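Side-chain contacts in beta-lactamase OXA-2 (Salmonella typhimurium, PDB 1K38), which hydrolyses oxacillin and other beta-lactam antibiotics to substituted beta-amino acids, and so gives its bacterial host resistance to penicillins: residues Ser15-Lys20 and Arg228-Arg233; Ile145-Gln150 and Phe211-Ile216; Ala188-Glu193 and Gly197-Trp202. All blocks are in the same frame, centred on the assembly; numbering follows the deposited sequence.

Contact 1 (Ser15-Lys20 and Arg228-Arg233); sequences SEFQAK and REAIVR. With FMT (formic acid), chain C.
F17, just past the end of helix 11-16, faces I231 of helix 226-238 with their CA atoms 7.3 Å apart, and the chain turns away at Q18, the C' residue of a Schellman motif, whose N-H bonds back to S15 O while its phi is positive. The F17 ring carries most of the contact. With CG anti to its carbonyl carbon (chi1 -66°), the ring reaches over A230, whose CB sits 3.5 Å above the ring plane, displaced toward the rim, in a CH-pi contact. Alanine suits this place because a single methyl lets the flat ring settle close to the helix backbone. On the opposite face of the ring, and farther off, lies E16 CG. I231 approaches obliquely, running past F17 in the opposite direction, with CG1 3.7 Å from F17 CD2. The extended end of I231 then puts CD1 3.7 Å from CB of A19, a small buried residue just before strand 21-27, where a methyl is enough to meet the isoleucine tip. Away from this apolar patch, R228 NH1 donates from the guanidinium edge to FMT O1 (2.6 Å, 159°), and NH2 adds a weak bond to the same oxygen. F17 covers the helix on a side turned from the sheet, I231 and V232 pack on L214 of strand 208-217, and K20, bonded through its backbone to D217, already leads into strand 21-27 beside that strand.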
loop_
_atom_site.group_PDB
_atom_site.type_symbol
_atom_site.label_atom_id
_atom_site.label_comp_id
_atom_site.label_asym_id
_atom_site.label_seq_id
_atom_site.Cartn_x
_atom_site.Cartn_y
_atom_site.Cartn_z
ATOM N N SER A 15 -31.564 -2.643 -3.915
ATOM C CA SER A 15 -32.770 -1.906 -4.269
ATOM C C SER A 15 -32.575 -0.414 -4.008
ATOM O O SER A 15 -33.102 0.422 -4.739
ATOM C CB SER A 15 -33.969 -2.434 -3.473
ATOM O OG SER A 15 -33.751 -2.330 -2.078
ATOM N N GLU A 16 -31.810 -0.084 -2.969
ATOM C CA GLU A 16 -31.545 1.308 -2.626
ATOM C C GLU A 16 -30.942 2.017 -3.829
ATOM O O GLU A 16 -31.226 3.185 -4.088
ATOM C CB GLU A 16 -30.574 1.395 -1.446
ATOM C CG GLU A 16 -30.399 2.804 -0.895
ATOM C CD GLU A 16 -29.330 2.891 0.178
ATOM O OE1 GLU A 16 -29.256 1.973 1.020
ATOM O OE2 GLU A 16 -28.569 3.884 0.187
ATOM N N PHE A 17 -30.105 1.295 -4.566
ATOM C CA PHE A 17 -29.452 1.846 -5.741
ATOM C C PHE A 17 -30.038 1.289 -7.030
ATOM O O PHE A 17 -29.398 1.329 -8.081
ATOM C CB PHE A 17 -27.948 1.568 -5.663
ATOM C CG PHE A 17 -27.274 2.280 -4.531
ATOM C CD1 PHE A 17 -27.035 3.651 -4.602
ATOM C CD2 PHE A 17 -26.931 1.602 -3.368
ATOM C CE1 PHE A 17 -26.468 4.333 -3.531
ATOM C CE2 PHE A 17 -26.363 2.276 -2.289
ATOM C CZ PHE A 17 -26.133 3.646 -2.374
ATOM N N GLN A 18 -31.265 0.780 -6.936
ATOM C CA GLN A 18 -31.973 0.220 -8.080
ATOM C C GLN A 18 -31.031 -0.584 -8.967
ATOM O O GLN A 18 -30.905 -0.322 -10.163
ATOM C CB GLN A 18 -32.623 1.348 -8.885
ATOM C CG GLN A 18 -33.632 2.159 -8.080
ATOM C CD GLN A 18 -34.127 3.384 -8.822
ATOM O OE1 GLN A 18 -33.352 4.281 -9.148
ATOM N NE2 GLN A 18 -35.426 3.427 -9.090
ATOM N N ALA A 19 -30.371 -1.568 -8.369
ATOM C CA ALA A 19 -29.430 -2.397 -9.103
ATOM C C ALA A 19 -29.748 -3.878 -8.973
ATOM O O ALA A 19 -30.377 -4.315 -8.008
ATOM C CB ALA A 19 -28.009 -2.128 -8.607
ATOM N N LYS A 20 -29.311 -4.641 -9.966
ATOM C CA LYS A 20 -29.505 -6.081 -9.975
ATOM C C LYS A 20 -28.117 -6.702 -10.042
ATOM O O LYS A 20 -27.330 -6.383 -10.928
ATOM C CB LYS A 20 -30.328 -6.506 -11.193
ATOM C CG LYS A 20 -31.722 -5.895 -11.244
ATOM C CD LYS A 20 -32.545 -6.271 -10.018
ATOM C CE LYS A 20 -33.920 -5.624 -10.054
ATOM N NZ LYS A 20 -34.718 -5.957 -8.843
ATOM N N ARG A 228 -21.441 0.410 -8.158
ATOM C CA ARG A 228 -20.523 -0.659 -7.782
ATOM C C ARG A 228 -19.949 -0.397 -6.397
ATOM O O ARG A 228 -20.094 -1.217 -5.487
ATOM C CB ARG A 228 -19.406 -0.773 -8.818
ATOM C CG ARG A 228 -19.908 -1.163 -10.207
ATOM C CD ARG A 228 -18.795 -1.119 -11.235
ATOM N NE ARG A 228 -18.199 0.216 -11.321
ATOM C CZ ARG A 228 -17.206 0.542 -12.140
ATOM N NH1 ARG A 228 -16.688 -0.368 -12.954
ATOM N NH2 ARG A 228 -16.729 1.782 -12.139
ATOM N N GLU A 229 -19.306 0.753 -6.228
ATOM C CA GLU A 229 -18.742 1.097 -4.928
ATOM C C GLU A 229 -19.810 1.444 -3.893
ATOM O O GLU A 229 -19.656 1.137 -2.708
ATOM C CB GLU A 229 -17.762 2.270 -5.055
ATOM C CG GLU A 229 -16.394 1.880 -5.590
ATOM C CD GLU A 229 -15.332 2.934 -5.310
ATOM O OE1 GLU A 229 -15.344 3.516 -4.201
ATOM O OE2 GLU A 229 -14.477 3.170 -6.188
ATOM N N ALA A 230 -20.899 2.070 -4.328
ATOM C CA ALA A 230 -21.949 2.451 -3.390
ATOM C C ALA A 230 -22.531 1.246 -2.654
ATOM O O ALA A 230 -22.682 1.269 -1.435
ATOM C CB ALA A 230 -23.055 3.208 -4.118
ATOM N N ILE A 231 -22.862 0.197 -3.397
ATOM C CA ILE A 231 -23.433 -0.998 -2.791
ATOM C C ILE A 231 -22.428 -1.711 -1.886
ATOM O O ILE A 231 -22.744 -2.053 -0.748
ATOM C CB ILE A 231 -23.949 -1.968 -3.879
ATOM C CG1 ILE A 231 -25.072 -1.284 -4.666
ATOM C CG2 ILE A 231 -24.451 -3.262 -3.244
ATOM C CD1 ILE A 231 -25.484 -2.012 -5.932
ATOM N N VAL A 232 -21.214 -1.934 -2.381
ATOM C CA VAL A 232 -20.206 -2.609 -1.576
ATOM C C VAL A 232 -19.879 -1.842 -0.300
ATOM O O VAL A 232 -19.813 -2.426 0.784
ATOM C CB VAL A 232 -18.898 -2.821 -2.364
ATOM C CG1 VAL A 232 -17.838 -3.435 -1.450
ATOM C CG2 VAL A 232 -19.152 -3.734 -3.552
ATOM N N ARG A 233 -19.668 -0.536 -0.420
ATOM C CA ARG A 233 -19.343 0.260 0.753
ATOM C C ARG A 233 -20.462 0.238 1.788
ATOM O O ARG A 233 -20.191 0.173 2.985
ATOM C CB ARG A 233 -19.013 1.701 0.350
ATOM C CG ARG A 233 -17.674 1.842 -0.367
ATOM C CD ARG A 233 -17.429 3.282 -0.791
ATOM N NE ARG A 233 -16.156 3.448 -1.493
ATOM C CZ ARG A 233 -14.989 3.653 -0.891
ATOM N NH1 ARG A 233 -14.924 3.725 0.433
ATOM N NH2 ARG A 233 -13.883 3.781 -1.615
HETATM C C FMT C . -13.891 -0.029 -15.219
HETATM O O1 FMT C . -15.051 0.760 -14.656
HETATM O O2 FMT C . -12.589 0.238 -14.436
#

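Contact 2 (Ile145-Gln150 and Phe211-Ile216); sequences ISAQEQ and FFALNI
The A213 methyl points into the first turn of helix 147-158, its CB 3.4 Å from A147 O, where that helix lies on strand 208-217. The A147 methyl lies beside it, over A213 O and toward the N215 amide, with the two CB atoms 4.1 Å apart, and Q150 brings its own CB alongside A213, one turn further on. Two alanines suit this place: with so little side chain between them, their CA atoms approach to 5.3 Å. Q150 bends at chi2 (-102°), which turns its amide away from A213; its NE2 is hydrogen-bonded to T52, next to the predicted nucleophile S51. The helix begins with a capping box: S146 OG accepts from E149 N at 3.1 Å, while E149 OE1 takes the S146 N-H through its anti lone pair, 3.0 Å away. Serine and glutamate thereby supply partners for N-H groups at the helix start, where the helix itself offers none. Beyond the methyls, N215 directs its amide toward the same turn, its CG lying between backbone N and carbonyl carbon (chi1 65°). N215 ND2 and A147 N both donate to one bridging water, each 3.0 Å from its oxygen, while N215 OD1 accepts from R42.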
loop_
_atom_site.group_PDB
_atom_site.type_symbol
_atom_site.label_atom_id
_atom_site.label_comp_id
_atom_site.label_asym_id
_atom_site.label_seq_id
_atom_site.Cartn_x
_atom_site.Cartn_y
_atom_site.Cartn_z
ATOM N N ILE A 145 -15.220 -15.474 -15.440
ATOM C CA ILE A 145 -14.989 -15.893 -14.061
ATOM C C ILE A 145 -16.155 -15.446 -13.172
ATOM O O ILE A 145 -16.783 -14.423 -13.439
ATOM C CB ILE A 145 -13.652 -15.283 -13.551
ATOM C CG1 ILE A 145 -13.319 -15.805 -12.154
ATOM C CG2 ILE A 145 -13.741 -13.757 -13.572
ATOM C CD1 ILE A 145 -11.911 -15.435 -11.682
ATOM N N SER A 146 -16.452 -16.213 -12.124
ATOM C CA SER A 146 -17.556 -15.867 -11.227
ATOM C C SER A 146 -17.106 -15.050 -10.023
ATOM O O SER A 146 -15.910 -14.947 -9.732
ATOM C CB SER A 146 -18.242 -17.129 -10.712
ATOM O OG SER A 146 -17.439 -17.772 -9.734
ATOM N N ALA A 147 -18.075 -14.482 -9.313
ATOM C CA ALA A 147 -17.764 -13.691 -8.130
ATOM C C ALA A 147 -17.089 -14.568 -7.080
ATOM O O ALA A 147 -16.159 -14.128 -6.409
ATOM C CB ALA A 147 -19.035 -13.063 -7.559
ATOM N N GLN A 148 -17.547 -15.811 -6.940
ATOM C CA GLN A 148 -16.940 -16.698 -5.961
ATOM C C GLN A 148 -15.511 -17.046 -6.358
ATOM O O GLN A 148 -14.635 -17.165 -5.499
ATOM C CB GLN A 148 -17.785 -17.965 -5.775
ATOM C CG GLN A 148 -19.020 -17.712 -4.914
ATOM C CD GLN A 148 -19.615 -18.981 -4.331
ATOM O OE1 GLN A 148 -18.890 -19.899 -3.940
ATOM N NE2 GLN A 148 -20.941 -19.030 -4.248
ATOM N N GLU A 149 -15.273 -17.189 -7.657
ATOM C CA GLU A 149 -13.933 -17.495 -8.142
ATOM C C GLU A 149 -12.999 -16.295 -7.952
ATOM O O GLU A 149 -11.800 -16.465 -7.720
ATOM C CB GLU A 149 -13.991 -17.919 -9.611
ATOM C CG GLU A 149 -14.684 -19.258 -9.806
ATOM C CD GLU A 149 -14.736 -19.690 -11.253
ATOM O OE1 GLU A 149 -15.120 -18.865 -12.105
ATOM O OE2 GLU A 149 -14.405 -20.861 -11.537
ATOM N N GLN A 150 -13.545 -15.084 -8.042
ATOM C CA GLN A 150 -12.732 -13.887 -7.830
ATOM C C GLN A 150 -12.264 -13.874 -6.377
ATOM O O GLN A 150 -11.119 -13.530 -6.089
ATOM C CB GLN A 150 -13.542 -12.614 -8.113
ATOM C CG GLN A 150 -13.881 -12.399 -9.587
ATOM C CD GLN A 150 -12.988 -11.371 -10.269
ATOM O OE1 GLN A 150 -11.828 -11.183 -9.889
ATOM N NE2 GLN A 150 -13.526 -10.704 -11.290
ATOM N N PHE A 211 -12.818 -9.854 2.310
ATOM C CA PHE A 211 -12.826 -9.878 0.848
ATOM C C PHE A 211 -14.217 -9.674 0.283
ATOM O O PHE A 211 -15.205 -10.069 0.894
ATOM C CB PHE A 211 -12.289 -11.214 0.336
ATOM C CG PHE A 211 -10.895 -11.509 0.780
ATOM C CD1 PHE A 211 -10.649 -12.039 2.044
ATOM C CD2 PHE A 211 -9.819 -11.220 -0.050
ATOM C CE1 PHE A 211 -9.345 -12.274 2.476
ATOM C CE2 PHE A 211 -8.515 -11.449 0.370
ATOM C CZ PHE A 211 -8.277 -11.978 1.640
ATOM N N PHE A 212 -14.292 -9.054 -0.890
ATOM C CA PHE A 212 -15.576 -8.845 -1.535
ATOM C C PHE A 212 -15.464 -8.947 -3.042
ATOM O O PHE A 212 -14.410 -8.681 -3.632
ATOM C CB PHE A 212 -16.175 -7.478 -1.175
ATOM C CG PHE A 212 -15.362 -6.309 -1.646
ATOM C CD1 PHE A 212 -14.413 -5.731 -0.812
ATOM C CD2 PHE A 212 -15.538 -5.791 -2.928
ATOM C CE1 PHE A 212 -13.648 -4.648 -1.244
ATOM C CE2 PHE A 212 -14.777 -4.707 -3.372
ATOM C CZ PHE A 212 -13.829 -4.134 -2.525
ATOM N N ALA A 213 -16.562 -9.358 -3.660
ATOM C CA ALA A 213 -16.631 -9.470 -5.103
ATOM C C ALA A 213 -18.081 -9.232 -5.480
ATOM O O ALA A 213 -18.961 -10.031 -5.152
ATOM C CB ALA A 213 -16.169 -10.851 -5.568
ATOM N N LEU A 214 -18.323 -8.105 -6.138
ATOM C CA LEU A 214 -19.661 -7.740 -6.570
ATOM C C LEU A 214 -19.723 -7.488 -8.057
ATOM O O LEU A 214 -18.769 -6.998 -8.649
ATOM C CB LEU A 214 -20.131 -6.456 -5.858
ATOM C CG LEU A 214 -21.362 -5.721 -6.439
ATOM C CD1 LEU A 214 -22.094 -5.004 -5.325
ATOM C CD2 LEU A 214 -20.945 -4.718 -7.530
ATOM N N ASN A 215 -20.834 -7.877 -8.672
ATOM C CA ASN A 215 -21.045 -7.535 -10.066
ATOM C C ASN A 215 -22.518 -7.202 -10.203
ATOM O O ASN A 215 -23.357 -7.717 -9.459
ATOM C CB ASN A 215 -20.562 -8.609 -11.079
ATOM C CG ASN A 215 -21.318 -9.919 -11.013
ATOM O OD1 ASN A 215 -22.535 -9.976 -11.200
ATOM N ND2 ASN A 215 -20.581 -10.999 -10.782
ATOM N N ILE A 216 -22.807 -6.270 -11.100
ATOM C CA ILE A 216 -24.172 -5.827 -11.346
ATOM C C ILE A 216 -24.365 -5.565 -12.824
ATOM O O ILE A 216 -23.409 -5.284 -13.543
ATOM C CB ILE A 216 -24.500 -4.495 -10.619
ATOM C CG1 ILE A 216 -23.454 -3.428 -10.967
ATOM C CG2 ILE A 216 -24.590 -4.726 -9.112
ATOM C CD1 ILE A 216 -23.821 -2.032 -10.490
HETATM O O HOH W 1 -20.733 -13.997 -10.622
#

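Contact 3 (Ala188-Glu193 and Gly197-Trp202); sequences AKTGWE and GWWVGW. With FMT (formic acid), chain C.
The hairpin of strands 184-192 and 196-205 carries the K-T-G motif of serine beta-lactamases, here K189, T190 and G191, which by similarity bind substrate. The strands run antiparallel at 167°. K189 pairs with V200 and G191 with W198 through two backbone hydrogen bonds each; the shortest of the four is W198 N to G191 O, 2.8 Å. On the face shared by A188, T190 and W199, the indole swings toward the partner strand with CG anti to its backbone N (chi1 -160°). Its pyrrole side meets both neighbours: T190 CG2 crosses it obliquely, 3.3 Å from W199 CD1, and A188 CB lies 3.4 Å from W199 NE1. Opposite A188, CA atoms only 4.0 Å apart leave no room for a side chain on G201, whose backbone angles also call for glycine. K189 leaves by the other face and bends at chi2 and chi4, curling NZ back to T190 O at 2.9 Å; NZ is also hydrogen-bonded to S99. With its methyl against W199, T190 turns OG1 to the formic acid, 2.7 Å from FMT O2; this group, probably bound as formate from the crystallisation liquor, is also held by R228 and S99. Such a site is consistent with a pocket for the carboxylate of a penicillin, and lysine, its side chain about 4 Å from that of S51, suits a place beside both.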
loop_
_atom_site.group_PDB
_atom_site.type_symbol
_atom_site.label_atom_id
_atom_site.label_comp_id
_atom_site.label_asym_id
_atom_site.label_seq_id
_atom_site.Cartn_x
_atom_site.Cartn_y
_atom_site.Cartn_z
ATOM N N ALA A 188 -8.616 -2.663 -4.134
ATOM C CA ALA A 188 -9.670 -3.120 -5.027
ATOM C C ALA A 188 -9.439 -2.768 -6.485
ATOM O O ALA A 188 -8.510 -2.038 -6.827
ATOM C CB ALA A 188 -10.998 -2.544 -4.563
ATOM N N LYS A 189 -10.302 -3.301 -7.343
ATOM C CA LYS A 189 -10.226 -3.045 -8.775
ATOM C C LYS A 189 -11.619 -3.088 -9.386
ATOM O O LYS A 189 -12.384 -4.024 -9.150
ATOM C CB LYS A 189 -9.349 -4.092 -9.465
ATOM C CG LYS A 189 -9.137 -3.832 -10.955
ATOM C CD LYS A 189 -8.147 -2.696 -11.173
ATOM C CE LYS A 189 -8.287 -2.093 -12.563
ATOM N NZ LYS A 189 -9.551 -1.308 -12.680
ATOM N N THR A 190 -11.944 -2.066 -10.170
ATOM C CA THR A 190 -13.233 -2.011 -10.840
ATOM C C THR A 190 -13.129 -2.642 -12.219
ATOM O O THR A 190 -12.032 -2.844 -12.753
ATOM C CB THR A 190 -13.699 -0.567 -11.046
ATOM O OG1 THR A 190 -12.671 0.159 -11.731
ATOM C CG2 THR A 190 -14.000 0.100 -9.726
ATOM N N GLY A 191 -14.286 -2.951 -12.789
ATOM C CA GLY A 191 -14.342 -3.518 -14.121
ATOM C C GLY A 191 -15.667 -3.170 -14.768
ATOM O O GLY A 191 -16.681 -3.047 -14.077
ATOM N N TRP A 192 -15.654 -2.976 -16.085
ATOM C CA TRP A 192 -16.868 -2.681 -16.847
ATOM C C TRP A 192 -16.630 -2.982 -18.316
ATOM O O TRP A 192 -15.670 -2.491 -18.905
ATOM C CB TRP A 192 -17.285 -1.213 -16.709
ATOM C CG TRP A 192 -18.581 -0.913 -17.418
ATOM C CD1 TRP A 192 -19.773 -1.561 -17.250
ATOM C CD2 TRP A 192 -18.820 0.116 -18.390
ATOM N NE1 TRP A 192 -20.737 -1.002 -18.053
ATOM C CE2 TRP A 192 -20.181 0.029 -18.763
ATOM C CE3 TRP A 192 -18.018 1.102 -18.981
ATOM C CZ2 TRP A 192 -20.759 0.894 -19.702
ATOM C CZ3 TRP A 192 -18.592 1.964 -19.915
ATOM C CH2 TRP A 192 -19.951 1.852 -20.265
ATOM N N GLU A 193 -17.498 -3.793 -18.908
ATOM C CA GLU A 193 -17.344 -4.108 -20.319
ATOM C C GLU A 193 -18.564 -3.702 -21.136
ATOM O O GLU A 193 -18.748 -4.161 -22.259
ATOM C CB GLU A 193 -17.026 -5.596 -20.511
ATOM C CG GLU A 193 -17.834 -6.559 -19.661
ATOM C CD GLU A 193 -19.307 -6.540 -19.990
ATOM O OE1 GLU A 193 -19.969 -5.526 -19.693
ATOM O OE2 GLU A 193 -19.801 -7.542 -20.550
ATOM N N GLY A 197 -20.829 -4.736 -14.607
ATOM C CA GLY A 197 -19.841 -3.986 -13.849
ATOM C C GLY A 197 -19.376 -4.741 -12.616
ATOM O O GLY A 197 -20.168 -5.437 -11.981
ATOM N N TRP A 198 -18.097 -4.602 -12.278
ATOM C CA TRP A 198 -17.506 -5.282 -11.119
ATOM C C TRP A 198 -16.788 -4.354 -10.150
ATOM O O TRP A 198 -16.371 -3.256 -10.498
ATOM C CB TRP A 198 -16.375 -6.237 -11.525
ATOM C CG TRP A 198 -16.649 -7.442 -12.333
ATOM C CD1 TRP A 198 -16.608 -7.543 -13.694
ATOM C CD2 TRP A 198 -16.824 -8.773 -11.835
ATOM N NE1 TRP A 198 -16.732 -8.862 -14.077
ATOM C CE2 TRP A 198 -16.867 -9.636 -12.954
ATOM C CE3 TRP A 198 -16.942 -9.321 -10.549
ATOM C CZ2 TRP A 198 -17.023 -11.022 -12.828
ATOM C CZ3 TRP A 198 -17.096 -10.701 -10.424
ATOM C CH2 TRP A 198 -17.135 -11.535 -11.559
ATOM N N TRP A 199 -16.635 -4.843 -8.925
ATOM C CA TRP A 199 -15.783 -4.201 -7.933
ATOM C C TRP A 199 -15.390 -5.375 -7.058
ATOM O O TRP A 199 -16.242 -6.031 -6.454
ATOM C CB TRP A 199 -16.432 -3.092 -7.098
ATOM C CG TRP A 199 -15.333 -2.204 -6.494
ATOM C CD1 TRP A 199 -14.148 -1.848 -7.095
ATOM C CD2 TRP A 199 -15.343 -1.539 -5.224
ATOM N NE1 TRP A 199 -13.430 -1.003 -6.282
ATOM C CE2 TRP A 199 -14.138 -0.795 -5.127
ATOM C CE3 TRP A 199 -16.249 -1.494 -4.159
ATOM C CZ2 TRP A 199 -13.824 -0.017 -4.008
ATOM C CZ3 TRP A 199 -15.937 -0.722 -3.045
ATOM C CH2 TRP A 199 -14.735 0.008 -2.978
ATOM N N VAL A 200 -14.100 -5.687 -7.061
ATOM C CA VAL A 200 -13.591 -6.795 -6.263
ATOM C C VAL A 200 -12.360 -6.328 -5.509
ATOM O O VAL A 200 -11.666 -5.408 -5.947
ATOM C CB VAL A 200 -13.226 -8.014 -7.146
ATOM C CG1 VAL A 200 -14.407 -8.373 -8.042
ATOM C CG2 VAL A 200 -11.984 -7.724 -7.982
ATOM N N GLY A 201 -12.092 -6.961 -4.370
ATOM C CA GLY A 201 -10.938 -6.572 -3.581
ATOM C C GLY A 201 -11.123 -6.972 -2.137
ATOM O O GLY A 201 -11.807 -7.948 -1.849
ATOM N N TRP A 202 -10.514 -6.225 -1.229
ATOM C CA TRP A 202 -10.649 -6.518 0.191
ATOM C C TRP A 202 -10.211 -5.337 1.031
ATOM O O TRP A 202 -9.559 -4.411 0.543
ATOM C CB TRP A 202 -9.829 -7.767 0.578
ATOM C CG TRP A 202 -8.314 -7.615 0.542
ATOM C CD1 TRP A 202 -7.513 -7.075 1.517
ATOM C CD2 TRP A 202 -7.428 -8.069 -0.493
ATOM N NE1 TRP A 202 -6.187 -7.175 1.153
ATOM C CE2 TRP A 202 -6.107 -7.780 -0.074
ATOM C CE3 TRP A 202 -7.622 -8.697 -1.731
ATOM C CZ2 TRP A 202 -4.984 -8.098 -0.853
ATOM C CZ3 TRP A 202 -6.499 -9.014 -2.507
ATOM C CH2 TRP A 202 -5.203 -8.712 -2.060
HETATM C C FMT C . -13.891 -0.029 -15.219
HETATM O O1 FMT C . -15.051 0.760 -14.656
HETATM O O2 FMT C . -12.589 0.238 -14.436
#

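In the fold
The three contacts share one central sheet. Contact 3 lies within it, joining neighbouring strands near the centre of the chain; contact 2 is equally buried and brings helix 147-158 onto the next strand, 208-217. Contact 1 is more peripheral and only partly buried, and reaches the sheet chiefly through helix 226-238, on the other side from helix 147-158, with K20 leading into strand 21-27. Their chemistry changes accordingly: backbone hydrogen bonds and a polar site in contact 3, small methyls and a bridging water in contact 2, apolar packing in contact 1. The backbone pairs F212 with G201 and I216 with G197 join contacts 2 and 3, while R228 ties contact 1 to contact 3 through G191 O and the formic acid.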